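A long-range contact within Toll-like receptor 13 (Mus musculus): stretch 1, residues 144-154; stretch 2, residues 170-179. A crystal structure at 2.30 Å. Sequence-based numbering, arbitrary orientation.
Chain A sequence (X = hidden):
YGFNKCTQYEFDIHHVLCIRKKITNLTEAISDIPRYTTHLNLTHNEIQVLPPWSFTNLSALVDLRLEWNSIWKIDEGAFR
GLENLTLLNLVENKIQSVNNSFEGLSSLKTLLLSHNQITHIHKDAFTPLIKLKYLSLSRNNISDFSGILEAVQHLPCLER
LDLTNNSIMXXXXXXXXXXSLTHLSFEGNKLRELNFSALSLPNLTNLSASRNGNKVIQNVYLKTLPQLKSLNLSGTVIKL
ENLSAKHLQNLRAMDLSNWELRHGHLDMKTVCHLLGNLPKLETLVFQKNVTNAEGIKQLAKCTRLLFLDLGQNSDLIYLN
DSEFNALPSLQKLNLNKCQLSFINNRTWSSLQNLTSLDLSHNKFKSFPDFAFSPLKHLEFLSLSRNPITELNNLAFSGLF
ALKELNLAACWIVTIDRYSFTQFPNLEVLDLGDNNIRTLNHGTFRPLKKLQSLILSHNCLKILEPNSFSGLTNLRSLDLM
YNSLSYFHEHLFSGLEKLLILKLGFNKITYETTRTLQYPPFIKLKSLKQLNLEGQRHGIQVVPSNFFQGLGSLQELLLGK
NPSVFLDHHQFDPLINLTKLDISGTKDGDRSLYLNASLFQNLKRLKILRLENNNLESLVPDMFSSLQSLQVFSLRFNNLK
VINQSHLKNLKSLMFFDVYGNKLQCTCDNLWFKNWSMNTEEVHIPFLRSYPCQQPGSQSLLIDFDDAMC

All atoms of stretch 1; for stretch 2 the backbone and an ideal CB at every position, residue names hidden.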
# COMPACT_ATOMS: atom_id res chain seq x y z
N ASP A 144 -23.09 -23.40 39.39
CA ASP A 144 -23.20 -24.59 40.21
C ASP A 144 -22.10 -25.60 39.85
O ASP A 144 -22.25 -26.39 38.92
CB ASP A 144 -24.59 -25.22 40.04
CG ASP A 144 -24.82 -26.44 40.94
OD1 ASP A 144 -23.98 -26.74 41.83
OD2 ASP A 144 -25.86 -27.11 40.73
N PHE A 145 -21.01 -25.56 40.60
CA PHE A 145 -19.89 -26.46 40.37
C PHE A 145 -20.19 -27.92 40.77
O PHE A 145 -19.71 -28.85 40.11
CB PHE A 145 -18.67 -25.92 41.12
CG PHE A 145 -17.40 -26.69 40.87
CD1 PHE A 145 -16.99 -26.97 39.58
CD2 PHE A 145 -16.60 -27.08 41.93
CE1 PHE A 145 -15.82 -27.66 39.35
CE2 PHE A 145 -15.42 -27.76 41.70
CZ PHE A 145 -15.03 -28.05 40.40
N SER A 146 -21.02 -28.11 41.81
CA SER A 146 -21.40 -29.48 42.23
C SER A 146 -21.98 -30.27 41.09
O SER A 146 -21.61 -31.43 40.89
CB SER A 146 -22.41 -29.47 43.39
OG SER A 146 -21.84 -28.94 44.58
N GLY A 147 -22.87 -29.65 40.34
CA GLY A 147 -23.49 -30.28 39.18
C GLY A 147 -22.51 -30.70 38.10
O GLY A 147 -22.69 -31.72 37.47
N ILE A 148 -21.50 -29.88 37.86
CA ILE A 148 -20.47 -30.23 36.88
C ILE A 148 -19.68 -31.43 37.38
O ILE A 148 -19.40 -32.35 36.61
CB ILE A 148 -19.49 -29.05 36.60
CG1 ILE A 148 -20.25 -27.83 36.11
CG2 ILE A 148 -18.45 -29.48 35.57
CD1 ILE A 148 -20.97 -28.07 34.81
N LEU A 149 -19.31 -31.43 38.65
CA LEU A 149 -18.61 -32.56 39.26
C LEU A 149 -19.40 -33.87 39.16
O LEU A 149 -18.83 -34.92 38.90
CB LEU A 149 -18.22 -32.27 40.70
CG LEU A 149 -16.96 -31.44 40.89
CD1 LEU A 149 -16.80 -31.05 42.35
CD2 LEU A 149 -15.75 -32.21 40.42
N GLU A 150 -20.71 -33.79 39.37
CA GLU A 150 -21.57 -34.96 39.19
C GLU A 150 -21.47 -35.49 37.78
O GLU A 150 -21.47 -36.70 37.55
CB GLU A 150 -23.03 -34.60 39.48
CG GLU A 150 -23.39 -34.53 40.96
CD GLU A 150 -23.40 -35.90 41.62
OE1 GLU A 150 -22.56 -36.15 42.51
OE2 GLU A 150 -24.28 -36.73 41.26
N ALA A 151 -21.36 -34.58 36.82
CA ALA A 151 -21.41 -34.95 35.41
C ALA A 151 -20.08 -35.48 34.91
O ALA A 151 -20.03 -36.25 33.96
CB ALA A 151 -21.89 -33.79 34.56
N VAL A 152 -18.99 -35.10 35.57
CA VAL A 152 -17.67 -35.50 35.10
C VAL A 152 -16.88 -36.46 35.99
O VAL A 152 -15.89 -37.04 35.52
CB VAL A 152 -16.79 -34.25 34.73
CG1 VAL A 152 -17.50 -33.38 33.70
CG2 VAL A 152 -16.43 -33.45 35.97
N GLN A 153 -17.28 -36.63 37.25
CA GLN A 153 -16.46 -37.38 38.21
C GLN A 153 -16.21 -38.86 37.87
O GLN A 153 -15.21 -39.44 38.29
CB GLN A 153 -17.02 -37.24 39.64
CG GLN A 153 -18.38 -37.94 39.86
CD GLN A 153 -19.00 -37.65 41.24
OE1 GLN A 153 -18.29 -37.34 42.20
NE2 GLN A 153 -20.32 -37.74 41.32
N HIS A 154 -17.10 -39.45 37.08
CA HIS A 154 -16.96 -40.86 36.71
C HIS A 154 -16.37 -41.09 35.33
O HIS A 154 -16.27 -42.24 34.88
CB HIS A 154 -18.29 -41.60 36.90
CG HIS A 154 -18.78 -41.59 38.31
ND1 HIS A 154 -19.94 -40.96 38.70
CD2 HIS A 154 -18.23 -42.10 39.44
CE1 HIS A 154 -20.10 -41.09 40.01
NE2 HIS A 154 -19.08 -41.78 40.48
N UNK A 170 -18.26 -20.86 44.48
CA UNK A 170 -17.83 -21.80 45.52
C UNK A 170 -17.44 -23.17 44.98
O UNK A 170 -18.02 -23.66 44.02
CB UNK A 170 -18.95 -21.97 46.55
N UNK A 171 -16.46 -23.80 45.63
CA UNK A 171 -16.15 -25.19 45.33
C UNK A 171 -17.15 -26.12 46.03
O UNK A 171 -18.02 -25.66 46.77
CB UNK A 171 -14.72 -25.52 45.75
N UNK A 172 -17.04 -27.42 45.76
CA UNK A 172 -17.95 -28.42 46.33
C UNK A 172 -17.38 -29.11 47.58
O UNK A 172 -16.16 -29.30 47.69
CB UNK A 172 -18.28 -29.48 45.27
N UNK A 173 -18.24 -29.49 48.52
CA UNK A 173 -17.77 -30.08 49.78
C UNK A 173 -18.35 -31.43 50.19
O UNK A 173 -18.53 -31.70 51.38
CB UNK A 173 -18.06 -29.09 50.91
N UNK A 174 -18.63 -32.28 49.21
CA UNK A 174 -18.86 -33.70 49.46
C UNK A 174 -17.68 -34.44 48.87
O UNK A 174 -17.24 -34.12 47.77
CB UNK A 174 -20.18 -34.18 48.86
N UNK A 175 -17.13 -35.40 49.62
CA UNK A 175 -15.89 -36.06 49.18
C UNK A 175 -15.99 -36.70 47.80
O UNK A 175 -16.90 -37.49 47.53
CB UNK A 175 -15.49 -37.13 50.20
N UNK A 176 -15.06 -36.33 46.92
CA UNK A 176 -14.96 -36.96 45.61
C UNK A 176 -13.53 -37.00 45.06
O UNK A 176 -12.61 -36.43 45.64
CB UNK A 176 -15.87 -36.22 44.62
N UNK A 177 -13.36 -37.69 43.94
CA UNK A 177 -12.04 -38.00 43.44
C UNK A 177 -12.06 -38.07 41.92
O UNK A 177 -12.78 -38.89 41.36
CB UNK A 177 -11.53 -39.31 44.04
N UNK A 178 -11.30 -37.19 41.27
CA UNK A 178 -11.08 -37.24 39.82
C UNK A 178 -9.63 -37.64 39.60
O UNK A 178 -8.73 -36.80 39.72
CB UNK A 178 -11.40 -35.90 39.15
N UNK A 179 -9.39 -38.92 39.32
CA UNK A 179 -8.02 -39.45 39.37
C UNK A 179 -7.21 -39.31 38.09
O UNK A 179 -5.98 -39.43 38.12
CB UNK A 179 -8.07 -40.93 39.74

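At position 170 the CA-to-CB bond points sideways and no atom of stretch 1 lies within 5.5 Å of the ideal CB, so stretch 1 leaves the choice wide. Tyr 170 is deposited; its ring leads away, and it is the backbone O that meets Phe 145 CB, at 3.7 Å.

Position 171 also points sideways, with its ideal CB 4.5 Å from Phe 145 CD2. A medium aliphatic or aromatic residue could bend back to that ring. Leu 171 does so, bringing CD1 to 4.1 Å from Phe 145 CD2.

Position 172 points toward the helix, into a mixed site: its ideal CB lies 3.6 Å from Leu 149 CD1 and 3.7 Å from Ser 146 OG. A short side chain is needed, and a polar end would use the hydroxyl; Ser, Thr, Asn or Asp would all be plausible. Asp 172 takes the site. Its OD2 accepts from Ser 146 OG at 2.7 Å, while CB packs on Leu 149 CD1 at 3.6 Å.

Positions 173, 174 and 175 find nothing of stretch 1 near their ideal CBs. His 173 points away. Position 174 points toward the helix but across open space, and Ser 174 does not bridge it. Pro 175 points away and its backbone angles suit proline.

Position 176 points toward the helix, with its ideal CB 3.6 Å from Gln 153 OE1. The carboxylate of Glu 150 lies farther along, so a long cationic donor, Lys or Arg, fits best. Arg 176 reaches over Leu 149, CD lying 3.9 Å from Leu 149 CD1. NH1 donates to Glu 150 OE1 at 2.7 Å, within a salt bridge, and to Gln 153 OE1 at 3.0 Å; both acceptors sit at the guanidinium edge, while Leu 149 CB covers one face. Within its own stretch, NE bonds Asp 172 OD1 at 2.9 Å in a salt bridge, so one aspartate orients the arginine and also holds Ser 146.

Position 177 points away, as expected of the next residue in a strand; many residues would serve, and Ser 177 is deposited.

Position 178 points sideways near the hydrophobic flank formed by Leu 149 and Val 152, inviting Leu, Ile or Met. Leu 178 places CD1 3.7 Å from Leu 149 CD2 and CD2 4.3 Å from Val 152 CG2.

Position 179 is unconstrained by stretch 1 side chains; Val 179 makes no direct contact with them.

Stretch 2 (170-179) YLDHSPRSLV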
# COMPACT_ATOMS: atom_id res chain seq x y z
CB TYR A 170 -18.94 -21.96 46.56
CG TYR A 170 -19.31 -20.65 47.21
CD1 TYR A 170 -18.43 -20.03 48.09
CD2 TYR A 170 -20.52 -20.02 46.94
CE1 TYR A 170 -18.74 -18.83 48.68
CE2 TYR A 170 -20.85 -18.81 47.54
CZ TYR A 170 -19.95 -18.23 48.41
OH TYR A 170 -20.22 -17.03 49.02
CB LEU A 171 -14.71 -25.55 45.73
CG LEU A 171 -13.55 -25.12 44.83
CD1 LEU A 171 -14.04 -24.39 43.58
CD2 LEU A 171 -12.53 -24.30 45.60
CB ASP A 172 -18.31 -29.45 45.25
CG ASP A 172 -19.01 -30.67 45.82
OD1 ASP A 172 -18.30 -31.63 46.20
OD2 ASP A 172 -20.26 -30.67 45.89
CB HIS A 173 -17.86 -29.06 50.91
CG HIS A 173 -17.01 -27.86 50.68
ND1 HIS A 173 -15.65 -27.85 50.92
CD2 HIS A 173 -17.30 -26.64 50.17
CE1 HIS A 173 -15.15 -26.68 50.59
NE2 HIS A 173 -16.13 -25.92 50.13
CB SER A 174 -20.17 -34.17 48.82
OG SER A 174 -21.14 -33.13 48.82
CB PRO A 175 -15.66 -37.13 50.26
CG PRO A 175 -16.35 -36.60 51.46
CD PRO A 175 -17.53 -35.80 50.98
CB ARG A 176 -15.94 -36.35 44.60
CG ARG A 176 -16.44 -34.96 44.93
CD ARG A 176 -17.46 -34.54 43.87
NE ARG A 176 -18.65 -33.87 44.41
CZ ARG A 176 -19.89 -34.13 44.00
NH1 ARG A 176 -20.10 -35.07 43.09
NH2 ARG A 176 -20.91 -33.47 44.51
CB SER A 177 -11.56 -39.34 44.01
OG SER A 177 -10.20 -39.59 43.73
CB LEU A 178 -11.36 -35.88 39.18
CG LEU A 178 -12.80 -35.40 38.98
CD1 LEU A 178 -13.48 -35.13 40.30
CD2 LEU A 178 -12.80 -34.14 38.15
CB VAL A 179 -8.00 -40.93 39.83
CG1 VAL A 179 -8.79 -41.09 41.12
CG2 VAL A 179 -8.50 -41.86 38.73
O HOH W 1 -11.91 -40.28 37.61
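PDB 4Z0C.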